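Local structure of periplasmic binding protein (4N01) at residues 92-97 with 317-322; 70-75 with 129-134; 261-266 with 297-302. The protein probably binds a solute in the periplasm and hands it to an ABC importer of the inner membrane. One frame throughout, in Å; residues are numbered along the deposited sequence. Where two conformers were deposited one is given.

Contact 1 (92-97 with 317-322) and contact 2 (70-75 with 129-134) are neighbours, with centres about 12 Å apart. Helix 71-79 joins them: Glu75 OE2, from contact 2, forms a salt bridge of 2.8 Å with Arg319 NH2, from contact 1. Both border sites that hold a bound glycerol, about 3 Å from the side chain of Tyr97 and about 4 Å from that of Trp131. Glycerol probably comes from the crystallisation liquor, yet may mark pocket surface. Contact 2 lies at the end of one parallel sheet (strands 66-68 and 127-129), contact 3 (261-266 with 297-302) beside another (266-270 and 306-309). Contact 3, touching neither, has its centre about 28 and about 34 Å from those of contacts 1 and 2.

Contact 1. Residues 92-97 with 317-322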
loop_
_atom_site.group_PDB
_atom_site.type_symbol
_atom_site.label_atom_id
_atom_site.label_comp_id
_atom_site.label_asym_id
_atom_site.label_seq_id
_atom_site.Cartn_x
_atom_site.Cartn_y
_atom_site.Cartn_z
ATOM N N LYS A 92 -12.536 -3.087 -3.736
ATOM C CA LYS A 92 -12.102 -3.602 -2.440
ATOM C C LYS A 92 -11.316 -4.900 -2.677
ATOM O O LYS A 92 -11.772 -5.766 -3.427
ATOM C CB LYS A 92 -13.322 -3.882 -1.558
ATOM C CG LYS A 92 -12.980 -4.563 -0.238
ATOM C CD LYS A 92 -14.225 -4.745 0.630
ATOM C CE LYS A 92 -13.890 -5.530 1.896
ATOM N NZ LYS A 92 -15.072 -6.251 2.454
ATOM N N GLU A 93 -10.142 -5.031 -2.060
ATOM C CA GLU A 93 -9.277 -6.204 -2.279
ATOM C C GLU A 93 -9.229 -7.166 -1.102
ATOM O O GLU A 93 -8.949 -8.353 -1.268
ATOM C CB GLU A 93 -7.838 -5.767 -2.586
ATOM C CG GLU A 93 -7.668 -5.003 -3.881
ATOM C CD GLU A 93 -6.277 -4.417 -4.025
ATOM O OE1 GLU A 93 -5.290 -5.095 -3.645
ATOM O OE2 GLU A 93 -6.168 -3.269 -4.510
ATOM N N GLU A 94 -9.470 -6.646 0.094
ATOM C CA GLU A 94 -9.354 -7.438 1.318
ATOM C C GLU A 94 -10.188 -6.762 2.389
ATOM O O GLU A 94 -10.738 -5.687 2.141
ATOM C CB GLU A 94 -7.883 -7.540 1.755
ATOM C CG GLU A 94 -7.102 -6.229 1.690
ATOM C CD GLU A 94 -5.669 -6.343 2.229
ATOM O OE1 GLU A 94 -5.500 -6.371 3.472
ATOM O OE2 GLU A 94 -4.703 -6.389 1.417
ATOM N N GLU A 95 -10.290 -7.382 3.570
ATOM C CA GLU A 95 -11.053 -6.802 4.678
ATOM C C GLU A 95 -10.596 -5.374 4.953
ATOM O O GLU A 95 -9.395 -5.097 5.010
ATOM C CB GLU A 95 -10.903 -7.638 5.959
ATOM C CG GLU A 95 -11.718 -7.109 7.151
ATOM C CD GLU A 95 -11.321 -7.728 8.487
ATOM O OE1 GLU A 95 -10.139 -8.101 8.661
ATOM O OE2 GLU A 95 -12.194 -7.835 9.377
ATOM N N ILE A 96 -11.559 -4.472 5.111
ATOM C CA ILE A 96 -11.258 -3.073 5.409
ATOM C C ILE A 96 -10.558 -3.018 6.765
ATOM O O ILE A 96 -10.906 -3.773 7.670
ATOM C CB ILE A 96 -12.555 -2.247 5.459
ATOM C CG1 ILE A 96 -13.260 -2.327 4.100
ATOM C CG2 ILE A 96 -12.271 -0.791 5.846
ATOM C CD1 ILE A 96 -12.392 -1.889 2.940
ATOM N N TYR A 97 -9.540 -2.173 6.886
ATOM C CA TYR A 97 -8.849 -1.956 8.158
ATOM C C TYR A 97 -9.908 -1.708 9.240
ATOM O O TYR A 97 -10.719 -0.787 9.120
ATOM C CB TYR A 97 -7.933 -0.740 7.995
ATOM C CG TYR A 97 -6.863 -0.582 9.042
ATOM C CD1 TYR A 97 -6.080 -1.662 9.437
ATOM C CD2 TYR A 97 -6.611 0.661 9.616
ATOM C CE1 TYR A 97 -5.084 -1.513 10.393
ATOM C CE2 TYR A 97 -5.621 0.817 10.571
ATOM C CZ TYR A 97 -4.863 -0.271 10.952
ATOM O OH TYR A 97 -3.875 -0.133 11.898
ATOM N N GLY A 317 -0.690 3.421 2.242
ATOM C CA GLY A 317 -2.005 3.428 2.866
ATOM C C GLY A 317 -1.908 3.985 4.270
ATOM O O GLY A 317 -1.138 4.915 4.514
ATOM N N VAL A 318 -2.675 3.421 5.198
ATOM C CA VAL A 318 -2.717 3.946 6.558
ATOM C C VAL A 318 -2.283 2.892 7.560
ATOM O O VAL A 318 -2.327 3.124 8.760
ATOM C CB VAL A 318 -4.124 4.453 6.926
ATOM C CG1 VAL A 318 -4.548 5.558 5.972
ATOM C CG2 VAL A 318 -5.115 3.295 6.893
ATOM N N ARG A 319 -1.839 1.735 7.063
ATOM C CA ARG A 319 -1.551 0.616 7.955
ATOM C C ARG A 319 -0.076 0.425 8.255
ATOM O O ARG A 319 0.276 -0.464 9.038
ATOM C CB ARG A 319 -2.066 -0.693 7.358
ATOM C CG ARG A 319 -3.525 -0.673 6.922
ATOM C CD ARG A 319 -3.923 -2.090 6.574
ATOM N NE ARG A 319 -5.221 -2.154 5.917
ATOM C CZ ARG A 319 -5.979 -3.244 5.881
ATOM N NH1 ARG A 319 -5.582 -4.357 6.497
ATOM N NH2 ARG A 319 -7.137 -3.214 5.244
ATOM N N THR A 320 0.788 1.216 7.622
ATOM C CA THR A 320 2.212 0.885 7.621
ATOM C C THR A 320 2.871 0.787 8.987
ATOM O O THR A 320 3.480 -0.235 9.314
ATOM C CB THR A 320 3.053 1.859 6.754
ATOM O OG1 THR A 320 2.453 1.975 5.459
ATOM C CG2 THR A 320 4.463 1.318 6.599
ATOM N N VAL A 321 2.784 1.855 9.772
ATOM C CA VAL A 321 3.487 1.865 11.051
ATOM C C VAL A 321 2.899 0.820 12.008
ATOM O O VAL A 321 3.634 0.166 12.750
ATOM C CB VAL A 321 3.519 3.279 11.668
ATOM C CG1 VAL A 321 4.032 3.222 13.099
ATOM C CG2 VAL A 321 4.428 4.174 10.824
ATOM N N ASP A 322 1.582 0.632 11.953
ATOM C CA ASP A 322 0.933 -0.416 12.745
ATOM C C ASP A 322 1.484 -1.799 12.399
ATOM O O ASP A 322 1.790 -2.598 13.289
ATOM C CB ASP A 322 -0.582 -0.387 12.534
ATOM C CG ASP A 322 -1.299 -1.456 13.327
ATOM O OD1 ASP A 322 -1.483 -1.264 14.549
ATOM O OD2 ASP A 322 -1.678 -2.489 12.732
HETATM O O HOH W 1 -7.176 -6.749 5.461
#
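The ring of Tyr97 overlaps the aliphatic stem of Arg319 in a CH-pi contact: CG of Arg319 is 3.9 Å from the ring centroid and 16° off the ring normal. The arginine chain, extended from CG to NE, runs past the tyrosine in the opposite direction, with CD 3.6 Å from Tyr97 CD1. The guanidinium lies with Tyr97 CB over one of its faces. At its edge, Arg319 NH2 donates to Glu95 O at 2.9 Å and 157°, in the plane of both groups. The same nitrogen forms a salt bridge with Glu75 OE2, which also accepts from Tyr97 N, so the two donors share one acceptor. Glu94 OE1 makes a long salt bridge of 3.6 Å to Arg319 NH1; it lies well out of the guanidinium plane and no N-H points at it, so the attraction is one of charge. That oxygen is bonded to Ser312 OG and accepts a hydrogen bond from water 1, which also donates to Glu95 O and accepts from Arg319 NH1. An alanine at Arg319 would probably leave Glu75 without its counter-charge and the covered face of the Tyr97 ring without its packing partner. Val318 CG2 meets Tyr97 CD2 at 4.1 Å. The loop between strand 86-90 and helix 101-104 is joined to the start of helix 320-332, with Glu75 of helix 71-79 alongside, while Val318 leans on helices 165-178 and 182-203.

Contact 2. Residues 70-75 with 129-134; sequences SQATTE and TGWPDS
Ser70 and Trp131 are joined by a direct hydrogen bond: Trp131 N donates to Ser70 OG at 2.9 Å and 163°. Ser70 occupies the N-cap position of helix 71-79 but makes no capping bond. Its OG, anti to the carbonyl carbon (chi1 -53°), meets the loop after strand 127-129 and lies in the indole plane, 3.5 Å from Trp131 CD1. A second, water-mediated link runs from the helix start to the same indole, as water 2 accepts from Ala72 N at 2.9 Å and from Trp131 NE1 at 3.2 Å. Within the loop, Ser134 N and Ser134 OG both donate to Trp131 O from the same face of its plane, holding the 3-10 turn. These links lie where strands 66-68 and 127-129, neighbours in the five-stranded parallel sheet of an alpha/beta fold, run out into helix and loop. Van der Waals packing makes up the rest. Thr73 and Thr129 meet tip to tip, Thr73 CG2 being 3.5 Å from Thr129 OG1, while their hydroxyls bond elsewhere, to Ser68 OG and Trp153 O respectively. Thr73 OG1 also rests 3.5 Å from Gly130 CA. Ala72 CB approaches Trp131 NE1 at 3.9 Å.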
loop_
_atom_site.group_PDB
_atom_site.type_symbol
_atom_site.label_atom_id
_atom_site.label_comp_id
_atom_site.label_asym_id
_atom_site.label_seq_id
_atom_site.Cartn_x
_atom_site.Cartn_y
_atom_site.Cartn_z
ATOM N N SER A 70 -9.583 2.657 -5.557
ATOM C CA SER A 70 -8.720 1.614 -4.991
ATOM C C SER A 70 -8.909 1.521 -3.487
ATOM O O SER A 70 -9.263 2.513 -2.839
ATOM C CB SER A 70 -7.248 1.919 -5.282
ATOM O OG SER A 70 -7.042 2.130 -6.676
ATOM N N GLN A 71 -8.660 0.348 -2.913
ATOM C CA GLN A 71 -8.863 0.209 -1.477
ATOM C C GLN A 71 -7.914 1.081 -0.659
ATOM O O GLN A 71 -8.306 1.622 0.387
ATOM C CB GLN A 71 -8.745 -1.247 -1.029
ATOM C CG GLN A 71 -8.980 -1.406 0.468
ATOM C CD GLN A 71 -9.153 -2.848 0.888
ATOM O OE1 GLN A 71 -9.335 -3.738 0.045
ATOM N NE2 GLN A 71 -9.089 -3.093 2.198
ATOM N N ALA A 72 -6.672 1.207 -1.127
ATOM C CA ALA A 72 -5.663 1.973 -0.405
ATOM C C ALA A 72 -6.062 3.444 -0.270
ATOM O O ALA A 72 -5.989 4.009 0.824
ATOM C CB ALA A 72 -4.297 1.838 -1.062
ATOM N N THR A 73 -6.504 4.062 -1.361
ATOM C CA THR A 73 -6.957 5.446 -1.275
ATOM C C THR A 73 -8.289 5.557 -0.530
ATOM O O THR A 73 -8.563 6.574 0.106
ATOM C CB THR A 73 -7.055 6.116 -2.661
ATOM O OG1 THR A 73 -7.834 5.290 -3.529
ATOM C CG2 THR A 73 -5.654 6.326 -3.267
ATOM N N THR A 74 -9.123 4.520 -0.594
ATOM C CA THR A 74 -10.347 4.498 0.219
ATOM C C THR A 74 -10.012 4.576 1.706
ATOM O O THR A 74 -10.622 5.352 2.451
ATOM C CB THR A 74 -11.193 3.241 -0.048
ATOM O OG1 THR A 74 -11.784 3.336 -1.347
ATOM C CG2 THR A 74 -12.307 3.089 1.000
ATOM N N GLU A 75 -9.028 3.788 2.135
ATOM C CA GLU A 75 -8.625 3.808 3.538
ATOM C C GLU A 75 -7.997 5.140 3.933
ATOM O O GLU A 75 -8.281 5.654 5.015
ATOM C CB GLU A 75 -7.750 2.582 3.891
ATOM C CG GLU A 75 -8.557 1.283 3.712
ATOM C CD GLU A 75 -7.841 0.004 4.137
ATOM O OE1 GLU A 75 -6.605 0.021 4.367
ATOM O OE2 GLU A 75 -8.535 -1.043 4.243
ATOM N N THR A 129 -9.589 9.369 -7.086
ATOM C CA THR A 129 -8.236 8.995 -6.677
ATOM C C THR A 129 -8.112 7.477 -6.679
ATOM O O THR A 129 -9.123 6.774 -6.645
ATOM C CB THR A 129 -7.900 9.540 -5.272
ATOM O OG1 THR A 129 -6.538 9.214 -4.939
ATOM C CG2 THR A 129 -8.834 8.934 -4.228
ATOM N N GLY A 130 -6.881 6.971 -6.729
ATOM C CA GLY A 130 -6.647 5.537 -6.805
ATOM C C GLY A 130 -5.250 5.232 -7.311
ATOM O O GLY A 130 -4.475 6.151 -7.578
ATOM N N TRP A 131 -4.914 3.948 -7.431
ATOM C CA TRP A 131 -3.688 3.551 -8.107
ATOM C C TRP A 131 -3.770 4.015 -9.562
ATOM O O TRP A 131 -4.869 4.138 -10.108
ATOM C CB TRP A 131 -3.523 2.037 -8.035
ATOM C CG TRP A 131 -3.054 1.528 -6.703
ATOM C CD1 TRP A 131 -3.834 1.107 -5.660
ATOM C CD2 TRP A 131 -1.691 1.379 -6.269
ATOM N NE1 TRP A 131 -3.041 0.703 -4.607
ATOM C CE2 TRP A 131 -1.724 0.857 -4.956
ATOM C CE3 TRP A 131 -0.451 1.631 -6.863
ATOM C CZ2 TRP A 131 -0.558 0.581 -4.230
ATOM C CZ3 TRP A 131 0.706 1.352 -6.143
ATOM C CH2 TRP A 131 0.641 0.839 -4.839
ATOM N N PRO A 132 -2.620 4.315 -10.178
ATOM C CA PRO A 132 -2.538 4.784 -11.565
ATOM C C PRO A 132 -3.310 3.932 -12.569
ATOM O O PRO A 132 -3.918 4.498 -13.477
ATOM C CB PRO A 132 -1.037 4.713 -11.861
ATOM C CG PRO A 132 -0.410 5.011 -10.553
ATOM C CD PRO A 132 -1.301 4.335 -9.525
ATOM N N ASP A 133 -3.300 2.611 -12.418
ATOM C CA ASP A 133 -4.025 1.738 -13.352
ATOM C C ASP A 133 -5.538 1.989 -13.395
ATOM O O ASP A 133 -6.190 1.677 -14.395
ATOM C CB ASP A 133 -3.746 0.266 -13.056
ATOM C CG ASP A 133 -2.521 -0.243 -13.779
ATOM O OD1 ASP A 133 -1.647 0.588 -14.112
ATOM O OD2 ASP A 133 -2.435 -1.469 -14.015
ATOM N N SER A 134 -6.081 2.564 -12.318
ATOM C CA SER A 134 -7.496 2.933 -12.242
ATOM C C SER A 134 -7.887 3.921 -13.326
ATOM O O SER A 134 -9.065 4.071 -13.646
ATOM C CB SER A 134 -7.811 3.598 -10.888
ATOM O OG SER A 134 -7.384 2.794 -9.800
HETATM O O HOH W 2 -5.391 -0.733 -2.905
#

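Contact 3. Residues 261-266 with 297-302; sequences AQNPDY and DITAVK. With FMT (formic acid), chain H.
Asn263 OD1 is gripped by two donors of Thr299. The backbone N of Thr299 reaches it at 2.7 Å and 171°, nearly straight, while Thr299 OG1 adds a weak bond of 3.3 Å. The donor N is only slightly tilted from the plane of the amide carbonyl. Asn263 leaves helix 256-262 with positive phi, and its CG, anti to the backbone N (chi1 -160°), comes to 3.5 Å from Thr299 OG1; its side chain crosses that of Thr299 at about a right angle. One residue on, Ala300 N donates to Pro264 O at 3.0 Å and 146°, in the carbonyl plane. The first two amides of helix 299-303, which follow Ile298 at the N-cap position, are therefore satisfied by the neighbouring segment.

The backbones come close here, with CA of Asp265 and CA of Ala300 4.6 Å apart. Ala300 CA makes a CA-H...O contact of 3.3 Å with Asp265 O, a buried oxygen that has no conventional hydrogen-bonding partner in the model. Apolar packing flanks the polar bonds, since Ile298 CG2 lies 3.7 Å from Pro264 CD. The side chain of Asp265 runs beside that of Thr299, but its OD2 bonds to Arg210 N of strand 209-214. Gln262 NE2 bonds to Val241 O and makes only a weak bond to a formate, which probably comes from the crystallisation liquor.

The connection from helix 256-262 to strand 266-270 thus packs against the start of helix 299-303, which leads to strand 306-309. These two strands are adjacent and parallel, joined through helices 280-290 and 299-303: a beta-alpha-beta crossover of an alpha/beta fold.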
loop_
_atom_site.group_PDB
_atom_site.type_symbol
_atom_site.label_atom_id
_atom_site.label_comp_id
_atom_site.label_asym_id
_atom_site.label_seq_id
_atom_site.Cartn_x
_atom_site.Cartn_y
_atom_site.Cartn_z
ATOM N N ALA A 261 20.991 -17.719 -3.100
ATOM C CA ALA A 261 22.288 -17.054 -2.944
ATOM C C ALA A 261 22.241 -16.028 -1.806
ATOM O O ALA A 261 23.191 -15.883 -1.038
ATOM C CB ALA A 261 22.677 -16.363 -4.238
ATOM N N GLN A 262 21.129 -15.315 -1.715
ATOM C CA GLN A 262 20.972 -14.255 -0.718
ATOM C C GLN A 262 20.685 -14.804 0.675
ATOM O O GLN A 262 20.936 -14.127 1.673
ATOM C CB GLN A 262 19.854 -13.294 -1.142
ATOM C CG GLN A 262 20.227 -12.351 -2.289
ATOM C CD GLN A 262 21.288 -11.328 -1.908
ATOM O OE1 GLN A 262 22.429 -11.683 -1.589
ATOM N NE2 GLN A 262 20.914 -10.044 -1.938
ATOM N N ASN A 263 20.137 -16.015 0.731
ATOM C CA ASN A 263 19.911 -16.710 2.002
ATOM C C ASN A 263 19.200 -15.858 3.053
ATOM O O ASN A 263 19.785 -15.532 4.082
ATOM C CB ASN A 263 21.256 -17.193 2.568
ATOM C CG ASN A 263 21.091 -18.300 3.590
ATOM O OD1 ASN A 263 20.040 -18.934 3.658
ATOM N ND2 ASN A 263 22.132 -18.542 4.382
ATOM N N PRO A 264 17.939 -15.486 2.803
ATOM C CA PRO A 264 17.257 -14.625 3.775
ATOM C C PRO A 264 17.039 -15.273 5.145
ATOM O O PRO A 264 16.876 -16.500 5.242
ATOM C CB PRO A 264 15.899 -14.366 3.116
ATOM C CG PRO A 264 15.704 -15.560 2.190
ATOM C CD PRO A 264 17.069 -15.876 1.680
ATOM N N ASP A 265 17.042 -14.443 6.191
ATOM C CA ASP A 265 16.713 -14.869 7.559
ATOM C C ASP A 265 15.214 -15.121 7.737
ATOM O O ASP A 265 14.813 -16.016 8.488
ATOM C CB ASP A 265 17.145 -13.776 8.552
ATOM C CG ASP A 265 18.649 -13.576 8.575
ATOM O OD1 ASP A 265 19.363 -14.578 8.756
ATOM O OD2 ASP A 265 19.118 -12.424 8.390
ATOM N N TYR A 266 14.392 -14.315 7.067
ATOM C CA TYR A 266 12.929 -14.426 7.183
ATOM C C TYR A 266 12.300 -14.386 5.809
ATOM O O TYR A 266 12.803 -13.719 4.909
ATOM C CB TYR A 266 12.339 -13.294 8.057
ATOM C CG TYR A 266 12.773 -13.402 9.491
ATOM C CD1 TYR A 266 11.948 -13.975 10.449
ATOM C CD2 TYR A 266 14.033 -12.980 9.879
ATOM C CE1 TYR A 266 12.363 -14.111 11.766
ATOM C CE2 TYR A 266 14.466 -13.117 11.182
ATOM C CZ TYR A 266 13.628 -13.685 12.120
ATOM O OH TYR A 266 14.070 -13.824 13.408
ATOM N N ASP A 297 17.933 -25.468 2.224
ATOM C CA ASP A 297 19.050 -24.976 3.027
ATOM C C ASP A 297 19.030 -23.461 3.259
ATOM O O ASP A 297 19.926 -22.917 3.893
ATOM C CB ASP A 297 20.390 -25.453 2.465
ATOM C CG ASP A 297 20.541 -26.964 2.531
ATOM O OD1 ASP A 297 19.824 -27.607 3.334
ATOM O OD2 ASP A 297 21.379 -27.506 1.783
ATOM N N ILE A 298 17.996 -22.785 2.771
ATOM C CA ILE A 298 17.824 -21.367 3.082
ATOM C C ILE A 298 17.553 -21.221 4.585
ATOM O O ILE A 298 16.742 -21.962 5.150
ATOM C CB ILE A 298 16.648 -20.750 2.274
ATOM C CG1 ILE A 298 16.996 -20.690 0.778
ATOM C CG2 ILE A 298 16.285 -19.358 2.800
ATOM C CD1 ILE A 298 15.824 -20.201 -0.094
ATOM N N THR A 299 18.253 -20.291 5.234
ATOM C CA THR A 299 18.118 -20.083 6.680
ATOM C C THR A 299 16.663 -19.943 7.149
ATOM O O THR A 299 16.241 -20.642 8.067
ATOM C CB THR A 299 18.914 -18.848 7.128
ATOM O OG1 THR A 299 20.304 -19.095 6.899
ATOM C CG2 THR A 299 18.694 -18.580 8.603
ATOM N N ALA A 300 15.908 -19.047 6.518
ATOM C CA ALA A 300 14.492 -18.884 6.842
ATOM C C ALA A 300 13.717 -20.205 6.790
ATOM O O ALA A 300 12.856 -20.470 7.635
ATOM C CB ALA A 300 13.853 -17.847 5.908
ATOM N N VAL A 301 14.015 -21.037 5.801
ATOM C CA VAL A 301 13.307 -22.300 5.671
ATOM C C VAL A 301 13.700 -23.270 6.779
ATOM O O VAL A 301 12.833 -23.888 7.406
ATOM C CB VAL A 301 13.562 -22.938 4.281
ATOM C CG1 VAL A 301 12.882 -24.294 4.187
ATOM C CG2 VAL A 301 13.054 -22.009 3.177
ATOM N N LYS A 302 15.001 -23.394 7.035
ATOM C CA LYS A 302 15.486 -24.316 8.058
ATOM C C LYS A 302 14.969 -23.928 9.431
ATOM O O LYS A 302 14.675 -24.792 10.247
ATOM C CB LYS A 302 17.021 -24.342 8.100
ATOM C CG LYS A 302 17.682 -24.996 6.893
ATOM C CD LYS A 302 19.190 -25.181 7.103
ATOM C CE LYS A 302 19.932 -23.853 7.089
ATOM N NZ LYS A 302 21.414 -24.055 7.092
HETATM C C FMT H . 21.379 -6.449 -1.046
HETATM O O1 FMT H . 21.477 -7.010 -2.138
HETATM O O2 FMT H . 20.359 -6.457 -0.360
#